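Local coordinates for protein beta-glucosidase (Chaetomella raphigera, PDB 6JXG) that probably hydrolyses terminal, non-reducing beta-D-glucosyl residues and releases beta-D-glucose, as a secreted family 3 glycosidase of cellulose breakdown, at residues Lys19-Thr30 with Thr43-Leu51; Gly227-Gln236 with Gly246-Phe256. All blocks are in the same frame, centred on the assembly; numbering follows the deposited sequence.

Contact 1: residues Lys19-Thr30 with Thr43-Leu51; sequences KLSNTDKASIVT and TAAVASIGL
Leu20 and Ile28 close on Val46, joining helix 22-29 and its lead-in to the G1 beta bulge formed where Gly50 and Leu51 face Val46, in the N-terminal part of this glycosyl hydrolase family 3 enzyme. The helix begins in a capping box: Asp24 N donates to Ser21 OG, while Ser21 N meets Asp24 OD2 from above the carboxylate plane. The side chain of Ile28 starts off away from the loop at CB, but CG1 lies beside the backbone N (chi1 -70°) and bends the chain back. CG1 of Ile28 touches CG2 of Val46 at 3.8 Å and Leu51 CD2 equally closely; CD1, the tip, rests against the same two methyls. The other methyl of Val46, CG1, meets CD2 of Leu20 at 3.7 Å, the two side chains crossing at about a right angle. That Leu20 methyl also lies against Ile49 CG2, next to which runs CE of Lys19, whose NZ bonds weakly to Ser48 O (3.4 Å). Ser27 works in polar fashion: its OG donates to Asp24 O at 2.7 Å and accepts from a water that also donates to Ala45 O. Replacing Ser27 by an alanine would probably leave this water without one of its two mates and Asp24 O without its hydroxyl donor. A second water donates to Ser27 O and Thr30 O and accepts from Ala44 N. Leu51 also packs on Leu289 and Trp292 of helix 278-294. Thr43 sets its CG2 3.4 Å from Ile28 O, and a third water donates both to that carbonyl, at 2.9 Å, and to Thr43 OG1, at 2.8 Å.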
loop_
_atom_site.group_PDB
_atom_site.type_symbol
_atom_site.label_atom_id
_atom_site.label_comp_id
_atom_site.label_asym_id
_atom_site.label_seq_id
_atom_site.Cartn_x
_atom_site.Cartn_y
_atom_site.Cartn_z
ATOM N N LYS A 19 -2.944 36.810 -12.463
ATOM C CA LYS A 19 -1.820 37.668 -12.124
ATOM C C LYS A 19 -0.478 37.207 -12.643
ATOM O O LYS A 19 0.515 37.839 -12.353
ATOM C CB LYS A 19 -1.731 37.799 -10.648
ATOM C CG LYS A 19 -3.056 38.289 -10.142
ATOM C CD LYS A 19 -2.912 39.105 -8.920
ATOM C CE LYS A 19 -2.583 38.285 -7.736
ATOM N NZ LYS A 19 -1.890 39.238 -6.803
ATOM N N LEU A 20 -0.441 36.092 -13.347
ATOM C CA LEU A 20 0.834 35.452 -13.683
ATOM C C LEU A 20 1.313 35.711 -15.067
ATOM O O LEU A 20 0.534 35.743 -16.003
ATOM C CB LEU A 20 0.705 33.934 -13.507
ATOM C CG LEU A 20 0.386 33.425 -12.133
ATOM C CD1 LEU A 20 0.402 31.917 -12.088
ATOM C CD2 LEU A 20 1.373 34.003 -11.100
ATOM N N SER A 21 2.623 35.870 -15.226
ATOM C CA SER A 21 3.201 35.863 -16.561
ATOM C C SER A 21 3.371 34.449 -17.068
ATOM O O SER A 21 3.256 33.514 -16.322
ATOM C CB SER A 21 4.541 36.514 -16.518
ATOM O OG SER A 21 5.439 35.641 -15.833
ATOM N N ASN A 22 3.724 34.305 -18.342
ATOM C CA ASN A 22 4.008 32.975 -18.867
ATOM C C ASN A 22 5.265 32.396 -18.277
ATOM O O ASN A 22 5.317 31.210 -18.015
ATOM C CB ASN A 22 4.102 32.975 -20.389
ATOM C CG ASN A 22 2.863 32.434 -21.030
ATOM O OD1 ASN A 22 1.804 32.279 -20.397
ATOM N ND2 ASN A 22 2.980 32.140 -22.283
ATOM N N THR A 23 6.261 33.223 -17.985
ATOM C CA THR A 23 7.414 32.696 -17.282
ATOM C C THR A 23 7.047 32.264 -15.853
ATOM O O THR A 23 7.582 31.250 -15.362
ATOM C CB THR A 23 8.657 33.626 -17.338
ATOM O OG1 THR A 23 8.393 34.775 -16.571
ATOM C CG2 THR A 23 8.984 34.093 -18.739
ATOM N N ASP A 24 6.162 32.992 -15.164
ATOM C CA ASP A 24 5.664 32.506 -13.834
ATOM C C ASP A 24 5.003 31.113 -13.968
ATOM O O ASP A 24 5.283 30.184 -13.202
ATOM C CB ASP A 24 4.632 33.405 -13.208
ATOM C CG ASP A 24 5.128 34.840 -12.898
ATOM O OD1 ASP A 24 6.306 35.021 -12.598
ATOM O OD2 ASP A 24 4.286 35.768 -12.999
ATOM N N LYS A 25 4.131 31.005 -14.965
ATOM C CA LYS A 25 3.370 29.752 -15.254
ATOM C C LYS A 25 4.311 28.605 -15.544
ATOM O O LYS A 25 4.181 27.538 -14.966
ATOM C CB LYS A 25 2.407 29.973 -16.413
ATOM C CG LYS A 25 1.293 30.937 -16.025
ATOM C CD LYS A 25 0.385 31.266 -17.200
ATOM C CE LYS A 25 -0.525 32.385 -16.790
ATOM N NZ LYS A 25 -1.480 32.574 -17.852
ATOM N N ALA A 26 5.290 28.849 -16.398
ATOM C CA ALA A 26 6.289 27.822 -16.700
ATOM C C ALA A 26 7.043 27.364 -15.464
ATOM O O ALA A 26 7.341 26.194 -15.310
ATOM C CB ALA A 26 7.237 28.284 -17.814
ATOM N N SER A 27 7.312 28.250 -14.538
ATOM C CA SER A 27 8.132 27.890 -13.374
ATOM C C SER A 27 7.300 27.074 -12.371
ATOM O O SER A 27 7.901 26.355 -11.575
ATOM C CB SER A 27 8.756 29.146 -12.696
ATOM O OG SER A 27 7.729 29.913 -12.044
ATOM N N ILE A 28 5.962 27.181 -12.448
ATOM C CA ILE A 28 5.068 26.426 -11.607
ATOM C C ILE A 28 4.919 24.953 -12.076
ATOM O O ILE A 28 4.731 24.063 -11.270
ATOM C CB ILE A 28 3.688 27.089 -11.509
ATOM C CG1 ILE A 28 3.794 28.371 -10.690
ATOM C CG2 ILE A 28 2.660 26.265 -10.743
ATOM C CD1 ILE A 28 2.547 29.277 -10.721
ATOM N N VAL A 29 5.160 24.708 -13.364
ATOM C CA VAL A 29 4.917 23.420 -13.937
ATOM C C VAL A 29 6.227 22.655 -14.174
ATOM O O VAL A 29 6.229 21.449 -14.506
ATOM C CB VAL A 29 4.130 23.834 -15.214
ATOM C CG1 VAL A 29 4.820 23.589 -16.481
ATOM C CG2 VAL A 29 2.604 23.949 -15.054
ATOM N N THR A 30 7.359 23.310 -13.983
ATOM C CA THR A 30 8.639 22.757 -14.351
ATOM C C THR A 30 9.518 22.697 -13.133
ATOM O O THR A 30 9.845 23.692 -12.524
ATOM C CB THR A 30 9.371 23.594 -15.422
ATOM O OG1 THR A 30 8.473 23.933 -16.466
ATOM C CG2 THR A 30 10.615 22.864 -15.959
ATOM N N THR A 43 9.374 23.177 -7.260
ATOM C CA THR A 43 9.209 24.226 -8.212
ATOM C C THR A 43 9.566 25.574 -7.563
ATOM O O THR A 43 9.497 25.711 -6.348
ATOM C CB THR A 43 7.783 24.244 -8.837
ATOM O OG1 THR A 43 6.790 24.204 -7.827
ATOM C CG2 THR A 43 7.634 23.080 -9.763
ATOM N N ALA A 44 9.902 26.562 -8.388
ATOM C CA ALA A 44 10.286 27.929 -7.897
ATOM C C ALA A 44 9.113 28.678 -7.209
ATOM O O ALA A 44 8.009 28.546 -7.605
ATOM C CB ALA A 44 10.744 28.764 -9.066
ATOM N N ALA A 45 9.406 29.470 -6.186
ATOM C CA ALA A 45 8.435 30.369 -5.596
ATOM C C ALA A 45 7.926 31.384 -6.636
ATOM O O ALA A 45 8.640 31.760 -7.550
ATOM C CB ALA A 45 9.116 31.113 -4.418
ATOM N N VAL A 46 6.702 31.825 -6.457
ATOM C CA VAL A 46 6.112 32.908 -7.262
ATOM C C VAL A 46 5.586 33.918 -6.242
ATOM O O VAL A 46 4.511 33.767 -5.705
ATOM C CB VAL A 46 4.995 32.411 -8.169
ATOM C CG1 VAL A 46 4.373 33.545 -8.968
ATOM C CG2 VAL A 46 5.511 31.299 -9.088
ATOM N N ALA A 47 6.394 34.943 -5.979
ATOM C CA ALA A 47 6.135 35.842 -4.864
ATOM C C ALA A 47 4.877 36.652 -5.116
ATOM O O ALA A 47 4.184 36.940 -4.168
ATOM C CB ALA A 47 7.346 36.740 -4.593
ATOM N N SER A 48 4.538 36.932 -6.373
ATOM C CA SER A 48 3.351 37.787 -6.660
ATOM C C SER A 48 2.044 37.151 -6.180
ATOM O O SER A 48 1.104 37.849 -5.928
ATOM C CB SER A 48 3.188 38.110 -8.153
ATOM O OG SER A 48 3.047 36.886 -8.864
ATOM N N ILE A 49 1.992 35.835 -5.998
ATOM C CA ILE A 49 0.783 35.216 -5.451
ATOM C C ILE A 49 1.024 34.534 -4.115
ATOM O O ILE A 49 0.148 33.760 -3.629
ATOM C CB ILE A 49 0.144 34.245 -6.473
ATOM C CG1 ILE A 49 1.144 33.149 -6.896
ATOM C CG2 ILE A 49 -0.354 34.987 -7.716
ATOM C CD1 ILE A 49 0.480 31.961 -7.607
ATOM N N GLY A 50 2.220 34.772 -3.519
ATOM C CA GLY A 50 2.563 34.185 -2.222
ATOM C C GLY A 50 2.758 32.676 -2.301
ATOM O O GLY A 50 2.558 31.948 -1.348
ATOM N N LEU A 51 3.091 32.168 -3.492
ATOM C CA LEU A 51 3.315 30.732 -3.647
ATOM C C LEU A 51 4.754 30.418 -3.246
ATOM O O LEU A 51 5.680 30.964 -3.848
ATOM C CB LEU A 51 3.143 30.365 -5.111
ATOM C CG LEU A 51 3.201 28.849 -5.422
ATOM C CD1 LEU A 51 1.898 28.169 -4.954
ATOM C CD2 LEU A 51 3.309 28.672 -6.922
HETATM O O HOH W 1 10.343 25.882 -11.145
HETATM O O HOH W 2 8.896 31.787 -10.392
HETATM O O HOH W 3 4.577 22.667 -8.731
#

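Contact 2: residues Gly227-Gln236 with Gly246-Phe256; sequences GFVVSDWAAQ and GLDVAMPGDNF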
loop_
_atom_site.group_PDB
_atom_site.type_symbol
_atom_site.label_atom_id
_atom_site.label_comp_id
_atom_site.label_asym_id
_atom_site.label_seq_id
_atom_site.Cartn_x
_atom_site.Cartn_y
_atom_site.Cartn_z
ATOM N N GLY A 227 -7.494 17.699 -9.401
ATOM C CA GLY A 227 -6.122 18.011 -9.130
ATOM C C GLY A 227 -5.171 17.945 -10.323
ATOM O O GLY A 227 -5.557 18.062 -11.515
ATOM N N PHE A 228 -3.921 17.676 -10.015
ATOM C CA PHE A 228 -2.871 17.791 -10.960
ATOM C C PHE A 228 -2.089 16.468 -11.031
ATOM O O PHE A 228 -2.052 15.706 -10.069
ATOM C CB PHE A 228 -1.956 18.964 -10.696
ATOM C CG PHE A 228 -1.081 18.812 -9.537
ATOM C CD1 PHE A 228 0.222 18.328 -9.680
ATOM C CD2 PHE A 228 -1.526 19.232 -8.260
ATOM C CE1 PHE A 228 1.045 18.209 -8.591
ATOM C CE2 PHE A 228 -0.697 19.145 -7.174
ATOM C CZ PHE A 228 0.625 18.661 -7.315
ATOM N N VAL A 229 -1.572 16.211 -12.219
ATOM C CA VAL A 229 -0.719 15.036 -12.498
ATOM C C VAL A 229 0.737 15.415 -12.537
ATOM O O VAL A 229 1.120 16.340 -13.216
ATOM C CB VAL A 229 -1.129 14.386 -13.842
ATOM C CG1 VAL A 229 -0.253 13.156 -14.049
ATOM C CG2 VAL A 229 -2.606 13.975 -13.782
ATOM N N VAL A 230 1.562 14.680 -11.774
ATOM C CA VAL A 230 2.971 14.904 -11.704
ATOM C C VAL A 230 3.715 13.710 -12.286
ATOM O O VAL A 230 3.264 12.570 -12.170
ATOM C CB VAL A 230 3.368 15.258 -10.294
ATOM C CG1 VAL A 230 3.021 14.164 -9.273
ATOM C CG2 VAL A 230 4.838 15.599 -10.255
ATOM N N SER A 231 4.863 13.950 -12.922
ATOM C CA SER A 231 5.600 12.822 -13.454
ATOM C C SER A 231 6.325 12.062 -12.418
ATOM O O SER A 231 6.855 12.623 -11.451
ATOM C CB SER A 231 6.564 13.246 -14.560
ATOM O OG SER A 231 7.599 14.038 -14.028
ATOM N N ASP A 232 6.491 10.754 -12.668
ATOM C CA ASP A 232 7.524 10.079 -11.939
ATOM C C ASP A 232 8.840 10.712 -12.401
ATOM O O ASP A 232 8.874 11.469 -13.391
ATOM C CB ASP A 232 7.431 8.551 -12.117
ATOM C CG ASP A 232 8.034 7.762 -10.958
ATOM O OD1 ASP A 232 8.904 8.300 -10.252
ATOM O OD2 ASP A 232 7.670 6.559 -10.786
ATOM N N TRP A 233 9.922 10.431 -11.659
ATOM C CA TRP A 233 11.113 11.219 -11.759
ATOM C C TRP A 233 11.831 10.889 -13.059
ATOM O O TRP A 233 12.361 9.809 -13.265
ATOM C CB TRP A 233 11.984 11.117 -10.537
ATOM C CG TRP A 233 11.802 12.221 -9.523
ATOM C CD1 TRP A 233 12.806 12.841 -8.871
ATOM C CD2 TRP A 233 10.572 12.774 -8.974
ATOM N NE1 TRP A 233 12.319 13.773 -7.994
ATOM C CE2 TRP A 233 10.951 13.753 -8.024
ATOM C CE3 TRP A 233 9.204 12.527 -9.171
ATOM C CZ2 TRP A 233 10.022 14.503 -7.300
ATOM C CZ3 TRP A 233 8.283 13.262 -8.459
ATOM C CH2 TRP A 233 8.697 14.248 -7.513
ATOM N N ALA A 234 11.852 11.916 -13.913
ATOM C CA ALA A 234 12.369 11.842 -15.285
ATOM C C ALA A 234 11.551 10.867 -16.150
ATOM O O ALA A 234 12.114 10.191 -17.030
ATOM C CB ALA A 234 13.858 11.504 -15.316
ATOM N N ALA A 235 10.244 10.774 -15.889
ATOM C CA ALA A 235 9.351 9.886 -16.673
ATOM C C ALA A 235 8.750 10.689 -17.840
ATOM O O ALA A 235 8.030 10.145 -18.678
ATOM C CB ALA A 235 8.253 9.244 -15.805
ATOM N N GLN A 236 9.073 12.001 -17.935
ATOM C CA GLN A 236 8.613 12.819 -19.069
ATOM C C GLN A 236 9.605 12.538 -20.234
ATOM O O GLN A 236 10.808 12.463 -19.993
ATOM C CB GLN A 236 8.645 14.318 -18.755
ATOM C CG GLN A 236 8.350 15.262 -19.895
ATOM C CD GLN A 236 8.463 16.729 -19.489
ATOM O OE1 GLN A 236 7.564 17.543 -19.753
ATOM N NE2 GLN A 236 9.555 17.061 -18.853
ATOM N N GLY A 246 -1.766 15.642 -20.985
ATOM C CA GLY A 246 -2.354 16.076 -19.750
ATOM C C GLY A 246 -1.459 16.054 -18.508
ATOM O O GLY A 246 -1.961 16.099 -17.404
ATOM N N LEU A 247 -0.157 15.972 -18.687
ATOM C CA LEU A 247 0.770 16.108 -17.596
ATOM C C LEU A 247 0.656 17.568 -17.095
ATOM O O LEU A 247 0.430 18.468 -17.902
ATOM C CB LEU A 247 2.181 15.804 -17.975
ATOM C CG LEU A 247 3.299 15.842 -16.947
ATOM C CD1 LEU A 247 3.045 14.746 -15.915
ATOM C CD2 LEU A 247 4.676 15.658 -17.572
ATOM N N ASP A 248 0.803 17.775 -15.779
ATOM C CA ASP A 248 0.769 19.141 -15.196
ATOM C C ASP A 248 2.057 19.595 -14.574
ATOM O O ASP A 248 2.344 20.811 -14.574
ATOM C CB ASP A 248 -0.336 19.262 -14.184
ATOM C CG ASP A 248 -1.705 18.915 -14.785
ATOM O OD1 ASP A 248 -2.058 19.543 -15.832
ATOM O OD2 ASP A 248 -2.414 18.036 -14.226
ATOM N N VAL A 249 2.838 18.672 -14.053
ATOM C CA VAL A 249 4.103 19.011 -13.429
ATOM C C VAL A 249 5.202 18.015 -13.810
ATOM O O VAL A 249 5.025 16.799 -13.682
ATOM C CB VAL A 249 4.004 18.995 -11.893
ATOM C CG1 VAL A 249 5.326 19.428 -11.239
ATOM C CG2 VAL A 249 2.881 19.906 -11.420
ATOM N N ALA A 250 6.340 18.547 -14.256
ATOM C CA ALA A 250 7.462 17.725 -14.672
ATOM C C ALA A 250 8.508 17.666 -13.590
ATOM O O ALA A 250 9.124 18.684 -13.301
ATOM C CB ALA A 250 8.088 18.247 -15.964
ATOM N N MET A 251 8.702 16.495 -13.009
ATOM C CA MET A 251 9.691 16.340 -11.963
ATOM C C MET A 251 10.779 15.337 -12.376
ATOM O O MET A 251 10.441 14.330 -12.935
ATOM C CB MET A 251 8.993 15.803 -10.702
ATOM C CG MET A 251 8.222 16.868 -9.958
ATOM S SD MET A 251 9.402 18.031 -9.193
ATOM C CE MET A 251 8.476 19.541 -9.397
ATOM N N PRO A 252 12.050 15.502 -11.924
ATOM C CA PRO A 252 12.474 16.684 -11.115
ATOM C C PRO A 252 12.660 17.953 -11.911
ATOM O O PRO A 252 13.083 19.001 -11.324
ATOM C CB PRO A 252 13.805 16.241 -10.517
ATOM C CG PRO A 252 14.347 15.228 -11.486
ATOM C CD PRO A 252 13.138 14.499 -12.054
ATOM N N GLY A 253 12.342 17.886 -13.240
ATOM C CA GLY A 253 12.427 19.019 -14.183
ATOM C C GLY A 253 13.449 18.766 -15.295
ATOM O O GLY A 253 13.199 19.084 -16.490
ATOM N N ASP A 254 14.608 18.223 -14.911
ATOM C CA ASP A 254 15.609 17.781 -15.841
ATOM C C ASP A 254 15.761 16.257 -15.775
ATOM O O ASP A 254 15.045 15.533 -14.994
ATOM C CB ASP A 254 16.956 18.491 -15.622
ATOM C CG ASP A 254 17.581 18.207 -14.267
ATOM O OD1 ASP A 254 18.672 18.774 -14.086
ATOM O OD2 ASP A 254 17.028 17.427 -13.425
ATOM N N ASN A 255 16.686 15.717 -16.561
ATOM C CA ASN A 255 16.854 14.271 -16.535
ATOM C C ASN A 255 17.859 13.883 -15.458
ATOM O O ASN A 255 19.044 13.708 -15.765
ATOM C CB ASN A 255 17.255 13.729 -17.898
ATOM C CG ASN A 255 17.529 12.225 -17.879
ATOM O OD1 ASN A 255 18.356 11.725 -18.642
ATOM N ND2 ASN A 255 16.951 11.518 -16.929
ATOM N N PHE A 256 17.368 13.800 -14.201
ATOM C CA PHE A 256 18.185 13.511 -13.023
ATOM C C PHE A 256 19.472 14.275 -13.019
ATOM O O PHE A 256 20.584 13.732 -12.793
ATOM C CB PHE A 256 18.459 11.975 -12.881
ATOM C CG PHE A 256 17.347 11.225 -12.193
ATOM C CD1 PHE A 256 17.098 11.427 -10.860
ATOM C CD2 PHE A 256 16.545 10.300 -12.905
ATOM C CE1 PHE A 256 16.071 10.731 -10.214
ATOM C CE2 PHE A 256 15.556 9.606 -12.243
ATOM C CZ PHE A 256 15.309 9.824 -10.927
HETATM O O HOH W 4 10.955 19.479 -17.926
HETATM O O HOH W 5 10.037 14.009 -15.929
HETATM O O HOH W 6 11.948 16.100 -17.822
#
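The indole of Trp233 lies flat over Met251 and Pro252, which share one of its faces and are joined by a cis peptide bond. Met251 CB stands 3.4 Å from the centroid of the six-membered ring, only 10° off its normal, and Pro252 CD makes a second CH-pi contact over the five-membered ring. Bent at chi2 (-70°), the methionine chain brings SD obliquely to the indole as a Met-aromatic contact, while its CG touches Val230 CG2. The ring of Phe256 comes to the indole's edge, and its CZ meets Trp233 CB at 3.6 Å; Trp233 NE1 donates to Val40 O. Farther back, Asp248 offers the anti lone pair of OD2 to Val229 N, at 2.8 Å and nearly straight (170°), and Lys220 and Arg280 add salt bridges to the carboxylate. Ser231 OG accepts from Met251 N and donates to Asp232 O. Val249 N donates to Val229 O, and Ser231 N to Val249 O, a single parallel bridge. Strand 228-231, helix 239-245 and this returning chain thus resemble a beta-alpha-beta crossover of the family 3 barrel, whose Ser231-Asp232-Trp233 run matches the motif at the catalytic site of relatives.

Overall arrangement
Contact 2 is the more deeply buried and the larger, 793 Å² against 491 Å² for contact 1, which lies nearer the surface, farther from the centre of the chain. Their centres are about 16 Å apart and they meet directly: Val29 O, at the end of helix 22-29, is probably hydrogen-bonded to Ala250 N, and Thr43 CG2 packs on Met251 CE. Helix 278-294 backs both, touching Val29 and Leu51 as well as Asp248 and Val249. The chemistry follows the depth. Waters bridge both, but contact 1 otherwise has aliphatic packing and one weak lysine-to-carbonyl bond at its solvent side, whereas contact 2 adds direct backbone, hydroxyl and carboxylate bonds and CH-pi and Met-aromatic contacts to one indole.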